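Side-chain contacts in McyG protein (PDB 4R0M), which forms part of microcystin synthetase, where its adenylation domain binds phenylalanyl-adenylate and probably passes activated acyl groups to the adjoining peptidyl carrier domain: residues 332-337 with 428-433; 341-346 with 368-373. All coordinates share one frame; numbering follows the deposited sequence.

Contact 1 of 2, residues 332-337 with 428-433; sequences PAFGMT and GELFIT. With FA5 (adenosine-5'-[phenylalaninyl-phosphate]), chain C.
The phosphate oxygen OP2 of the phenylalanyl-adenylate is gripped twice by Thr-337: its hydroxyl OG1 donates at 2.7 Å, and its backbone N donates to the same OP2 from 3.2 Å along a fairly straight path (160°). Two backbone carbonyls of strand 330-336 accept further bonds from the ligand. Gly-335 O accepts the ligand's amino N at 2.6 Å, while Ala-333 O receives the adenine N6 in a weak, bent bond (127°). At Gly-335 a beta carbon would collide with the ligand's phenyl CE1, so the missing side chain matters to the fit.

Between these polar points the two segments meet through Phe-334, with no hydrogen bond of their own. Its first torsion (chi1 178°) carries CG to the far side from the backbone N, which brings the ring up against Leu-430 and Ile-432. Leu-430 lays CD2 against Phe-334 CB at 3.7 Å, the two side chains crossing obliquely. Ile-432 runs at about a right angle to Phe-334 and sets CG1 3.8 Å from CD1 of that ring. The CE1 corner of Phe-334 lies 3.9 Å from the ribose C2', whereas Ile-432 turns its other branch, CG2, to the adenine C2 at 3.6 Å. Cutting Phe-334 back to an alanine is likely to leave Leu-430 CD2 and Ile-432 CG1 without their apolar partner and to open a gap beside the ribose. Leu-390 of strand 388-394 packs on all three side chains, and Asp-421 and Lys-533 also bond the ligand. The arrangement is that of the adenylate pocket of ANL-family enzymes, and the run Phe-334 to Thr-337 matches the A5 core motif of adenylation domains.

Contact 2 of 2, residues 341-346 with 368-373; sequences SGITWS and PGATIR. With FA5 (adenosine-5'-[phenylalaninyl-phosphate]), chain C.
Two flat groups meet beside this contact, the indole of Trp-345 and the phenyl ring of the bound phenylalanyl-adenylate. The indole lies beyond the phenyl atom CZ and meets it obliquely. One face of the phenyl ring is covered by strand 341-345: Ser-341 CB stands over it, 3.9 Å from CD2, and Gly-342 N lies above the same face near CE1, at 3.5 Å. Gly-342 has no side chain, and a beta carbon there would run into Trp-345 CZ2, so its absence lets the indole lie close against the Gly-342 backbone. The indole also meets the rings of Phe-232 and Phe-300, their planes inclined to it by about 35° and 55°.

The segments themselves touch through aliphatic groups. Ile-343 is extended, CG1 lying opposite the backbone N about the first torsion (chi1 -167°). This lays Ile-343 CG1 alongside Ala-370 CB at 4.0 Å, and the terminal CD1 of the isoleucine is almost as near that methyl. One residue on, Thr-344 offers its methyl CG2 to Ile-372 CD1 at 3.9 Å, the two side chains crossing at about a right angle. The threonine's chi1 of 71° divides its branches: CG2 goes to the isoleucine, while OG1 hydrogen-bonds Leu-363 O. Ile-343 and Thr-344 both face Phe-334 of the adjacent strand in a classic beta bulge, placing two successive residues against strand 370-375, where Ile-392 of strand 388-394 touches both Ile-343 and Ile-372. Since no hydrogen bond crosses between the segments, this join between two sheets rests on buried apolar contact and the fit of methyl and methylene groups, and the hydroxyl of Thr-344 brings no unmet polar demand into it because Leu-363 O takes its bond.

Contacts 1 and 2 have centres about 8 Å apart, and both touch the phenylalanyl-adenylate. Their first segments, 332-337 and 341-346, lie on antiparallel neighbours of the nine-stranded sheet, joined by probable hydrogen bonds from Ile-343 N to Phe-334 O (2.8 Å) and from Ser-346 N to Pro-332 O (3.1 Å). Ala-333 CB also packs 3.5 Å from Trp-345 CE3. The second segments, 428-433 and 368-373, belong to another, antiparallel sheet, and Leu-390 in its strand 388-394 touches side chains of both. Segment 332-337 runs along the ligand from adenine to phosphate and also holds the amino group, while 341-346 adds Ser-341 and Gly-342 against the phenyl ring.

Contact 1 of 2, residues 332-337 with 428-433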
ATOM      1  N   PRO A 332      13.026  -5.309   4.286  1.00 36.16           N
ATOM      2  CA  PRO A 332      12.007  -5.866   3.401  1.00 35.84           C
ATOM      3  C   PRO A 332      10.986  -6.667   4.207  1.00 35.54           C
ATOM      4  O   PRO A 332      11.361  -7.402   5.118  1.00 36.43           O
ATOM      5  CB  PRO A 332      12.801  -6.784   2.462  1.00 36.12           C
ATOM      6  CG  PRO A 332      14.145  -6.943   3.089  1.00 36.71           C
ATOM      7  CD  PRO A 332      14.385  -5.693   3.869  1.00 36.31           C
ATOM      8  N   ALA A 333       9.707  -6.511   3.884  1.00 34.72           N
ATOM      9  CA  ALA A 333       8.648  -7.134   4.670  1.00 33.71           C
ATOM     10  C   ALA A 333       7.484  -7.577   3.797  1.00 33.52           C
ATOM     11  O   ALA A 333       7.294  -7.064   2.696  1.00 33.76           O
ATOM     12  CB  ALA A 333       8.160  -6.169   5.739  1.00 33.42           C
ATOM     13  N   PHE A 334       6.709  -8.534   4.294  1.00 32.99           N
ATOM     14  CA  PHE A 334       5.455  -8.895   3.648  1.00 32.67           C
ATOM     15  C   PHE A 334       4.263  -8.495   4.507  1.00 32.82           C
ATOM     16  O   PHE A 334       4.278  -8.654   5.730  1.00 33.45           O
ATOM     17  CB  PHE A 334       5.396 -10.389   3.320  1.00 32.38           C
ATOM     18  CG  PHE A 334       4.101 -10.816   2.686  1.00 32.05           C
ATOM     19  CD1 PHE A 334       3.863 -10.593   1.333  1.00 31.97           C
ATOM     20  CD2 PHE A 334       3.111 -11.429   3.446  1.00 31.81           C
ATOM     21  CE1 PHE A 334       2.665 -10.980   0.750  1.00 31.61           C
ATOM     22  CE2 PHE A 334       1.909 -11.813   2.871  1.00 31.75           C
ATOM     23  CZ  PHE A 334       1.687 -11.591   1.520  1.00 31.79           C
ATOM     24  N   GLY A 335       3.234  -7.977   3.848  1.00 32.24           N
ATOM     25  CA  GLY A 335       1.978  -7.646   4.497  1.00 31.58           C
ATOM     26  C   GLY A 335       0.876  -7.449   3.475  1.00 31.14           C
ATOM     27  O   GLY A 335       1.130  -7.419   2.268  1.00 30.83           O
HETATM   28  N   MSE A 336      -0.353  -7.330   3.966  1.00 30.70           N
HETATM   29  CA  MSE A 336      -1.516  -7.093   3.113  1.00 30.65           C
HETATM   30  C   MSE A 336      -2.605  -6.486   3.945  1.00 30.39           C
HETATM   31  O   MSE A 336      -2.509  -6.448   5.175  1.00 30.31           O
HETATM   32  CB  MSE A 336      -1.985  -8.383   2.432  1.00 31.01           C
HETATM   33  CG  MSE A 336      -2.357  -9.512   3.388  1.00 31.50           C
HETATM   34 SE   MSE A 336      -2.188 -11.244   2.460  1.00 32.69          SE
HETATM   35  CE  MSE A 336      -3.400 -10.912   0.939  1.00 31.88           C
ATOM     36  N   THR A 337      -3.649  -6.002   3.276  1.00 30.03           N
ATOM     37  CA  THR A 337      -4.826  -5.457   3.949  1.00 29.93           C
ATOM     38  C   THR A 337      -5.451  -6.501   4.876  1.00 30.06           C
ATOM     39  O   THR A 337      -5.895  -6.177   5.980  1.00 30.22           O
ATOM     40  CB  THR A 337      -5.865  -4.958   2.922  1.00 29.51           C
ATOM     41  OG1 THR A 337      -5.240  -4.026   2.030  1.00 29.77           O
ATOM     42  CG2 THR A 337      -7.035  -4.277   3.610  1.00 28.69           C
ATOM     43  N   GLY A 428      12.745 -20.724   7.800  1.00 48.70           N
ATOM     44  CA  GLY A 428      11.728 -19.923   8.476  1.00 48.42           C
ATOM     45  C   GLY A 428      11.436 -18.561   7.865  1.00 47.45           C
ATOM     46  O   GLY A 428      10.489 -17.888   8.271  1.00 48.18           O
ATOM     47  N   GLU A 429      12.245 -18.151   6.890  1.00 45.77           N
ATOM     48  CA  GLU A 429      12.087 -16.846   6.249  1.00 45.32           C
ATOM     49  C   GLU A 429      11.218 -16.928   4.991  1.00 44.21           C
ATOM     50  O   GLU A 429      11.348 -17.864   4.200  1.00 44.28           O
ATOM     51  CB  GLU A 429      13.455 -16.244   5.920  1.00 46.20           C
ATOM     52  CG  GLU A 429      14.260 -15.825   7.141  1.00 46.92           C
ATOM     53  CD  GLU A 429      15.718 -15.538   6.827  1.00 48.60           C
ATOM     54  OE1 GLU A 429      15.999 -14.779   5.872  1.00 48.75           O
ATOM     55  OE2 GLU A 429      16.590 -16.070   7.545  1.00 49.85           O
ATOM     56  N   LEU A 430      10.335 -15.946   4.816  1.00 42.68           N
ATOM     57  CA  LEU A 430       9.450 -15.904   3.653  1.00 41.62           C
ATOM     58  C   LEU A 430      10.114 -15.247   2.448  1.00 41.64           C
ATOM     59  O   LEU A 430      10.713 -14.176   2.563  1.00 42.15           O
ATOM     60  CB  LEU A 430       8.128 -15.194   3.984  1.00 41.23           C
ATOM     61  CG  LEU A 430       7.136 -14.911   2.838  1.00 41.06           C
ATOM     62  CD1 LEU A 430       6.594 -16.193   2.213  1.00 40.39           C
ATOM     63  CD2 LEU A 430       5.994 -14.029   3.319  1.00 40.25           C
ATOM     64  N   PHE A 431      10.001 -15.910   1.300  1.00 41.60           N
ATOM     65  CA  PHE A 431      10.470 -15.378   0.025  1.00 41.30           C
ATOM     66  C   PHE A 431       9.298 -15.382  -0.957  1.00 41.25           C
ATOM     67  O   PHE A 431       8.857 -16.448  -1.394  1.00 41.56           O
ATOM     68  CB  PHE A 431      11.609 -16.238  -0.538  1.00 41.25           C
ATOM     69  CG  PHE A 431      12.880 -16.209   0.276  1.00 41.22           C
ATOM     70  CD1 PHE A 431      12.985 -16.926   1.467  1.00 41.12           C
ATOM     71  CD2 PHE A 431      13.987 -15.495  -0.170  1.00 40.94           C
ATOM     72  CE1 PHE A 431      14.158 -16.907   2.208  1.00 40.95           C
ATOM     73  CE2 PHE A 431      15.164 -15.476   0.563  1.00 40.69           C
ATOM     74  CZ  PHE A 431      15.249 -16.183   1.754  1.00 40.55           C
ATOM     75  N   ILE A 432       8.782 -14.200  -1.288  1.00 40.51           N
ATOM     76  CA  ILE A 432       7.731 -14.082  -2.303  1.00 39.87           C
ATOM     77  C   ILE A 432       8.369 -14.097  -3.694  1.00 39.91           C
ATOM     78  O   ILE A 432       9.353 -13.396  -3.940  1.00 39.43           O
ATOM     79  CB  ILE A 432       6.850 -12.820  -2.095  1.00 39.25           C
ATOM     80  CG1 ILE A 432       6.058 -12.907  -0.779  1.00 38.59           C
ATOM     81  CG2 ILE A 432       5.905 -12.594  -3.272  1.00 38.48           C
ATOM     82  CD1 ILE A 432       5.078 -14.059  -0.677  1.00 37.83           C
ATOM     83  N   THR A 433       7.812 -14.909  -4.589  1.00 40.05           N
ATOM     84  CA  THR A 433       8.355 -15.072  -5.941  1.00 40.39           C
ATOM     85  C   THR A 433       7.448 -14.473  -7.015  1.00 41.07           C
ATOM     86  O   THR A 433       7.925 -13.981  -8.041  1.00 41.79           O
ATOM     87  CB  THR A 433       8.646 -16.551  -6.263  1.00 40.43           C
ATOM     88  OG1 THR A 433       7.489 -17.347  -5.974  1.00 39.91           O
ATOM     89  CG2 THR A 433       9.815 -17.056  -5.432  1.00 41.05           C
TER
HETATM   90  C   FA5 C 701      -0.428  -3.777   0.602  0.60 33.90           C
HETATM   91  O   FA5 C 701       0.072  -3.405  -0.452  0.60 34.65           O
HETATM   92  CA  FA5 C 701       0.453  -4.143   1.769  1.00 34.42           C
HETATM   93  N   FA5 C 701       1.422  -5.064   1.224  1.00 36.01           N
HETATM   94  CB  FA5 C 701       1.193  -2.928   2.347  1.00 35.54           C
HETATM   95  CG  FA5 C 701       2.241  -3.145   3.446  1.00 35.30           C
HETATM   96  CD1 FA5 C 701       2.824  -4.380   3.736  1.00 35.37           C
HETATM   97  CD2 FA5 C 701       2.654  -2.039   4.200  1.00 35.43           C
HETATM   98  CE1 FA5 C 701       3.780  -4.503   4.753  1.00 35.06           C
HETATM   99  CE2 FA5 C 701       3.613  -2.149   5.214  1.00 34.98           C
HETATM  100  CZ  FA5 C 701       4.179  -3.391   5.493  1.00 35.11           C
HETATM  101  P   FA5 C 701      -2.800  -4.542  -0.488  1.00 31.13           P
HETATM  102  OP1 FA5 C 701      -3.194  -3.462  -1.460  1.00 32.33           O
HETATM  103  OP2 FA5 C 701      -3.886  -5.351   0.177  1.00 31.12           O
HETATM  104  OP3 FA5 C 701      -1.885  -3.882   0.680  0.60 32.75           O
HETATM  105  O5' FA5 C 701      -1.835  -5.548  -1.296  1.00 31.02           O
HETATM  106  C5' FA5 C 701      -1.310  -6.742  -0.721  1.00 30.16           C
HETATM  107  C4' FA5 C 701      -0.511  -7.471  -1.789  1.00 29.90           C
HETATM  108  O4' FA5 C 701       0.654  -6.737  -2.186  1.00 29.53           O
HETATM  109  C3' FA5 C 701       0.023  -8.809  -1.319  1.00 29.97           C
HETATM  110  O3' FA5 C 701      -0.962  -9.838  -1.397  1.00 30.72           O
HETATM  111  C2' FA5 C 701       1.168  -9.043  -2.278  1.00 30.42           C
HETATM  112  O2' FA5 C 701       0.686  -9.592  -3.509  1.00 30.32           O
HETATM  113  C1' FA5 C 701       1.695  -7.649  -2.548  1.00 30.19           C
HETATM  114  N9  FA5 C 701       2.901  -7.426  -1.709  1.00 31.15           N
HETATM  115  C8  FA5 C 701       2.943  -6.714  -0.568  1.00 31.08           C
HETATM  116  N7  FA5 C 701       4.191  -6.693  -0.038  1.00 31.43           N
HETATM  117  C5  FA5 C 701       4.982  -7.418  -0.849  1.00 31.59           C
HETATM  118  C6  FA5 C 701       6.414  -7.809  -0.883  1.00 31.76           C
HETATM  119  N6  FA5 C 701       7.272  -7.412   0.083  1.00 32.13           N
HETATM  120  N1  FA5 C 701       6.837  -8.581  -1.913  1.00 31.88           N
HETATM  121  C2  FA5 C 701       5.995  -8.991  -2.884  1.00 31.82           C
HETATM  122  N3  FA5 C 701       4.688  -8.669  -2.920  1.00 31.55           N
HETATM  123  C4  FA5 C 701       4.128  -7.902  -1.948  1.00 31.51           C

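Contact 2 of 2, residues 341-346 with 368-373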
ATOM      1  N   SER A 341      -1.628  -4.832   7.335  1.00 31.31           N
ATOM      2  CA  SER A 341      -0.269  -4.581   6.822  1.00 31.60           C
ATOM      3  C   SER A 341       0.729  -5.662   7.272  1.00 31.77           C
ATOM      4  O   SER A 341       0.401  -6.851   7.241  1.00 32.24           O
ATOM      5  CB  SER A 341       0.220  -3.145   7.104  1.00 31.65           C
ATOM      6  OG  SER A 341       0.645  -2.977   8.444  1.00 32.42           O
ATOM      7  N   GLY A 342       1.929  -5.247   7.685  1.00 31.54           N
ATOM      8  CA  GLY A 342       3.047  -6.160   7.964  1.00 31.37           C
ATOM      9  C   GLY A 342       2.747  -7.391   8.797  1.00 31.37           C
ATOM     10  O   GLY A 342       2.139  -7.294   9.863  1.00 32.12           O
ATOM     11  N   ILE A 343       3.174  -8.553   8.302  1.00 31.36           N
ATOM     12  CA  ILE A 343       3.013  -9.824   9.018  1.00 31.11           C
ATOM     13  C   ILE A 343       4.343 -10.581   9.168  1.00 31.75           C
ATOM     14  O   ILE A 343       4.516 -11.349  10.118  1.00 31.86           O
ATOM     15  CB  ILE A 343       1.920 -10.722   8.386  1.00 30.98           C
ATOM     16  CG1 ILE A 343       1.559 -11.882   9.326  1.00 30.75           C
ATOM     17  CG2 ILE A 343       2.337 -11.218   7.004  1.00 30.71           C
ATOM     18  CD1 ILE A 343       0.288 -12.618   8.967  1.00 30.94           C
ATOM     19  N   THR A 344       5.266 -10.371   8.228  1.00 31.29           N
ATOM     20  CA  THR A 344       6.640 -10.856   8.370  1.00 31.60           C
ATOM     21  C   THR A 344       7.604  -9.678   8.250  1.00 31.86           C
ATOM     22  O   THR A 344       7.331  -8.720   7.527  1.00 31.67           O
ATOM     23  CB  THR A 344       7.023 -11.944   7.334  1.00 31.92           C
ATOM     24  OG1 THR A 344       7.151 -11.359   6.031  1.00 32.90           O
ATOM     25  CG2 THR A 344       6.000 -13.078   7.295  1.00 31.44           C
ATOM     26  N   TRP A 345       8.723  -9.751   8.967  1.00 32.25           N
ATOM     27  CA  TRP A 345       9.723  -8.685   8.951  1.00 33.04           C
ATOM     28  C   TRP A 345      11.099  -9.260   8.820  1.00 34.65           C
ATOM     29  O   TRP A 345      11.447 -10.219   9.512  1.00 35.26           O
ATOM     30  CB  TRP A 345       9.641  -7.842  10.222  1.00 31.77           C
ATOM     31  CG  TRP A 345       8.271  -7.265  10.499  1.00 30.85           C
ATOM     32  CD1 TRP A 345       7.281  -7.789  11.323  1.00 30.51           C
ATOM     33  CD2 TRP A 345       7.695  -6.025   9.955  1.00 30.29           C
ATOM     34  NE1 TRP A 345       6.171  -6.985  11.328  1.00 30.52           N
ATOM     35  CE2 TRP A 345       6.350  -5.913  10.529  1.00 30.27           C
ATOM     36  CE3 TRP A 345       8.141  -5.035   9.087  1.00 29.99           C
ATOM     37  CZ2 TRP A 345       5.511  -4.850  10.232  1.00 29.98           C
ATOM     38  CZ3 TRP A 345       7.284  -3.968   8.794  1.00 29.40           C
ATOM     39  CH2 TRP A 345       6.000  -3.881   9.352  1.00 29.56           C
ATOM     40  N   SER A 346      11.895  -8.682   7.924  1.00 35.44           N
ATOM     41  CA  SER A 346      13.290  -9.073   7.767  1.00 36.83           C
ATOM     42  C   SER A 346      14.094  -8.616   8.979  1.00 38.40           C
ATOM     43  O   SER A 346      13.759  -7.610   9.611  1.00 38.45           O
ATOM     44  CB  SER A 346      13.874  -8.465   6.490  1.00 36.91           C
ATOM     45  OG  SER A 346      15.242  -8.798   6.328  1.00 36.92           O
ATOM     46  N   PRO A 368       5.092 -12.684  16.307  1.00 39.86           N
ATOM     47  CA  PRO A 368       4.445 -13.481  17.347  1.00 40.37           C
ATOM     48  C   PRO A 368       2.924 -13.488  17.179  1.00 40.18           C
ATOM     49  O   PRO A 368       2.321 -12.436  16.948  1.00 40.01           O
ATOM     50  CB  PRO A 368       4.841 -12.755  18.632  1.00 40.33           C
ATOM     51  CG  PRO A 368       6.175 -12.170  18.325  1.00 39.65           C
ATOM     52  CD  PRO A 368       6.155 -11.820  16.862  1.00 40.03           C
ATOM     53  N   GLY A 369       2.325 -14.672  17.278  1.00 40.21           N
ATOM     54  CA  GLY A 369       0.886 -14.842  17.082  1.00 39.47           C
ATOM     55  C   GLY A 369       0.521 -15.313  15.685  1.00 39.66           C
ATOM     56  O   GLY A 369      -0.596 -15.777  15.454  1.00 39.70           O
ATOM     57  N   ALA A 370       1.465 -15.200  14.753  1.00 39.43           N
ATOM     58  CA  ALA A 370       1.210 -15.518  13.352  1.00 40.18           C
ATOM     59  C   ALA A 370       1.929 -16.782  12.884  1.00 41.08           C
ATOM     60  O   ALA A 370       3.042 -17.080  13.325  1.00 41.02           O
ATOM     61  CB  ALA A 370       1.584 -14.338  12.468  1.00 39.37           C
ATOM     62  N   THR A 371       1.276 -17.514  11.984  1.00 42.14           N
ATOM     63  CA  THR A 371       1.867 -18.686  11.341  1.00 43.33           C
ATOM     64  C   THR A 371       1.681 -18.598   9.827  1.00 43.26           C
ATOM     65  O   THR A 371       0.601 -18.248   9.348  1.00 43.99           O
ATOM     66  CB  THR A 371       1.242 -19.997  11.864  1.00 43.74           C
ATOM     67  OG1 THR A 371       1.131 -19.942  13.292  1.00 44.27           O
ATOM     68  CG2 THR A 371       2.094 -21.202  11.471  1.00 43.61           C
ATOM     69  N   ILE A 372       2.742 -18.901   9.084  1.00 43.75           N
ATOM     70  CA  ILE A 372       2.691 -18.917   7.618  1.00 43.87           C
ATOM     71  C   ILE A 372       3.142 -20.267   7.055  1.00 45.16           C
ATOM     72  O   ILE A 372       3.940 -20.974   7.678  1.00 45.45           O
ATOM     73  CB  ILE A 372       3.505 -17.760   6.982  1.00 43.46           C
ATOM     74  CG1 ILE A 372       5.000 -17.881   7.298  1.00 43.28           C
ATOM     75  CG2 ILE A 372       2.964 -16.407   7.435  1.00 43.36           C
ATOM     76  CD1 ILE A 372       5.874 -16.926   6.512  1.00 43.06           C
ATOM     77  N   ARG A 373       2.621 -20.623   5.879  1.00 46.25           N
ATOM     78  CA  ARG A 373       2.988 -21.875   5.213  1.00 46.78           C
ATOM     79  C   ARG A 373       2.917 -21.789   3.684  1.00 47.57           C
ATOM     80  O   ARG A 373       2.221 -20.936   3.124  1.00 46.80           O
ATOM     81  CB  ARG A 373       2.134 -23.042   5.730  1.00 47.02           C
ATOM     82  CG  ARG A 373       0.679 -23.021   5.290  1.00 47.34           C
ATOM     83  CD  ARG A 373      -0.074 -24.221   5.835  1.00 47.64           C
ATOM     84  NE  ARG A 373      -1.359 -24.412   5.166  1.00 48.56           N
ATOM     85  CZ  ARG A 373      -2.243 -25.355   5.484  1.00 49.30           C
ATOM     86  NH1 ARG A 373      -1.996 -26.205   6.475  1.00 49.80           N
ATOM     87  NH2 ARG A 373      -3.381 -25.448   4.811  1.00 49.07           N
TER
HETATM   88  C   FA5 C 701      -0.428  -3.777   0.602  0.60 33.90           C
HETATM   89  O   FA5 C 701       0.072  -3.405  -0.452  0.60 34.65           O
HETATM   90  CA  FA5 C 701       0.453  -4.143   1.769  1.00 34.42           C
HETATM   91  N   FA5 C 701       1.422  -5.064   1.224  1.00 36.01           N
HETATM   92  CB  FA5 C 701       1.193  -2.928   2.347  1.00 35.54           C
HETATM   93  CG  FA5 C 701       2.241  -3.145   3.446  1.00 35.30           C
HETATM   94  CD1 FA5 C 701       2.824  -4.380   3.736  1.00 35.37           C
HETATM   95  CD2 FA5 C 701       2.654  -2.039   4.200  1.00 35.43           C
HETATM   96  CE1 FA5 C 701       3.780  -4.503   4.753  1.00 35.06           C
HETATM   97  CE2 FA5 C 701       3.613  -2.149   5.214  1.00 34.98           C
HETATM   98  CZ  FA5 C 701       4.179  -3.391   5.493  1.00 35.11           C
HETATM   99  P   FA5 C 701      -2.800  -4.542  -0.488  1.00 31.13           P
HETATM  100  OP1 FA5 C 701      -3.194  -3.462  -1.460  1.00 32.33           O
HETATM  101  OP2 FA5 C 701      -3.886  -5.351   0.177  1.00 31.12           O
HETATM  102  OP3 FA5 C 701      -1.885  -3.882   0.680  0.60 32.75           O
HETATM  103  O5' FA5 C 701      -1.835  -5.548  -1.296  1.00 31.02           O
HETATM  104  C5' FA5 C 701      -1.310  -6.742  -0.721  1.00 30.16           C
HETATM  105  C4' FA5 C 701      -0.511  -7.471  -1.789  1.00 29.90           C
HETATM  106  O4' FA5 C 701       0.654  -6.737  -2.186  1.00 29.53           O
HETATM  107  C3' FA5 C 701       0.023  -8.809  -1.319  1.00 29.97           C
HETATM  108  O3' FA5 C 701      -0.962  -9.838  -1.397  1.00 30.72           O
HETATM  109  C2' FA5 C 701       1.168  -9.043  -2.278  1.00 30.42           C
HETATM  110  O2' FA5 C 701       0.686  -9.592  -3.509  1.00 30.32           O
HETATM  111  C1' FA5 C 701       1.695  -7.649  -2.548  1.00 30.19           C
HETATM  112  N9  FA5 C 701       2.901  -7.426  -1.709  1.00 31.15           N
HETATM  113  C8  FA5 C 701       2.943  -6.714  -0.568  1.00 31.08           C
HETATM  114  N7  FA5 C 701       4.191  -6.693  -0.038  1.00 31.43           N
HETATM  115  C5  FA5 C 701       4.982  -7.418  -0.849  1.00 31.59           C
HETATM  116  C6  FA5 C 701       6.414  -7.809  -0.883  1.00 31.76           C
HETATM  117  N6  FA5 C 701       7.272  -7.412   0.083  1.00 32.13           N
HETATM  118  N1  FA5 C 701       6.837  -8.581  -1.913  1.00 31.88           N
HETATM  119  C2  FA5 C 701       5.995  -8.991  -2.884  1.00 31.82           C
HETATM  120  N3  FA5 C 701       4.688  -8.669  -2.920  1.00 31.55           N
HETATM  121  C4  FA5 C 701       4.128  -7.902  -1.948  1.00 31.51           C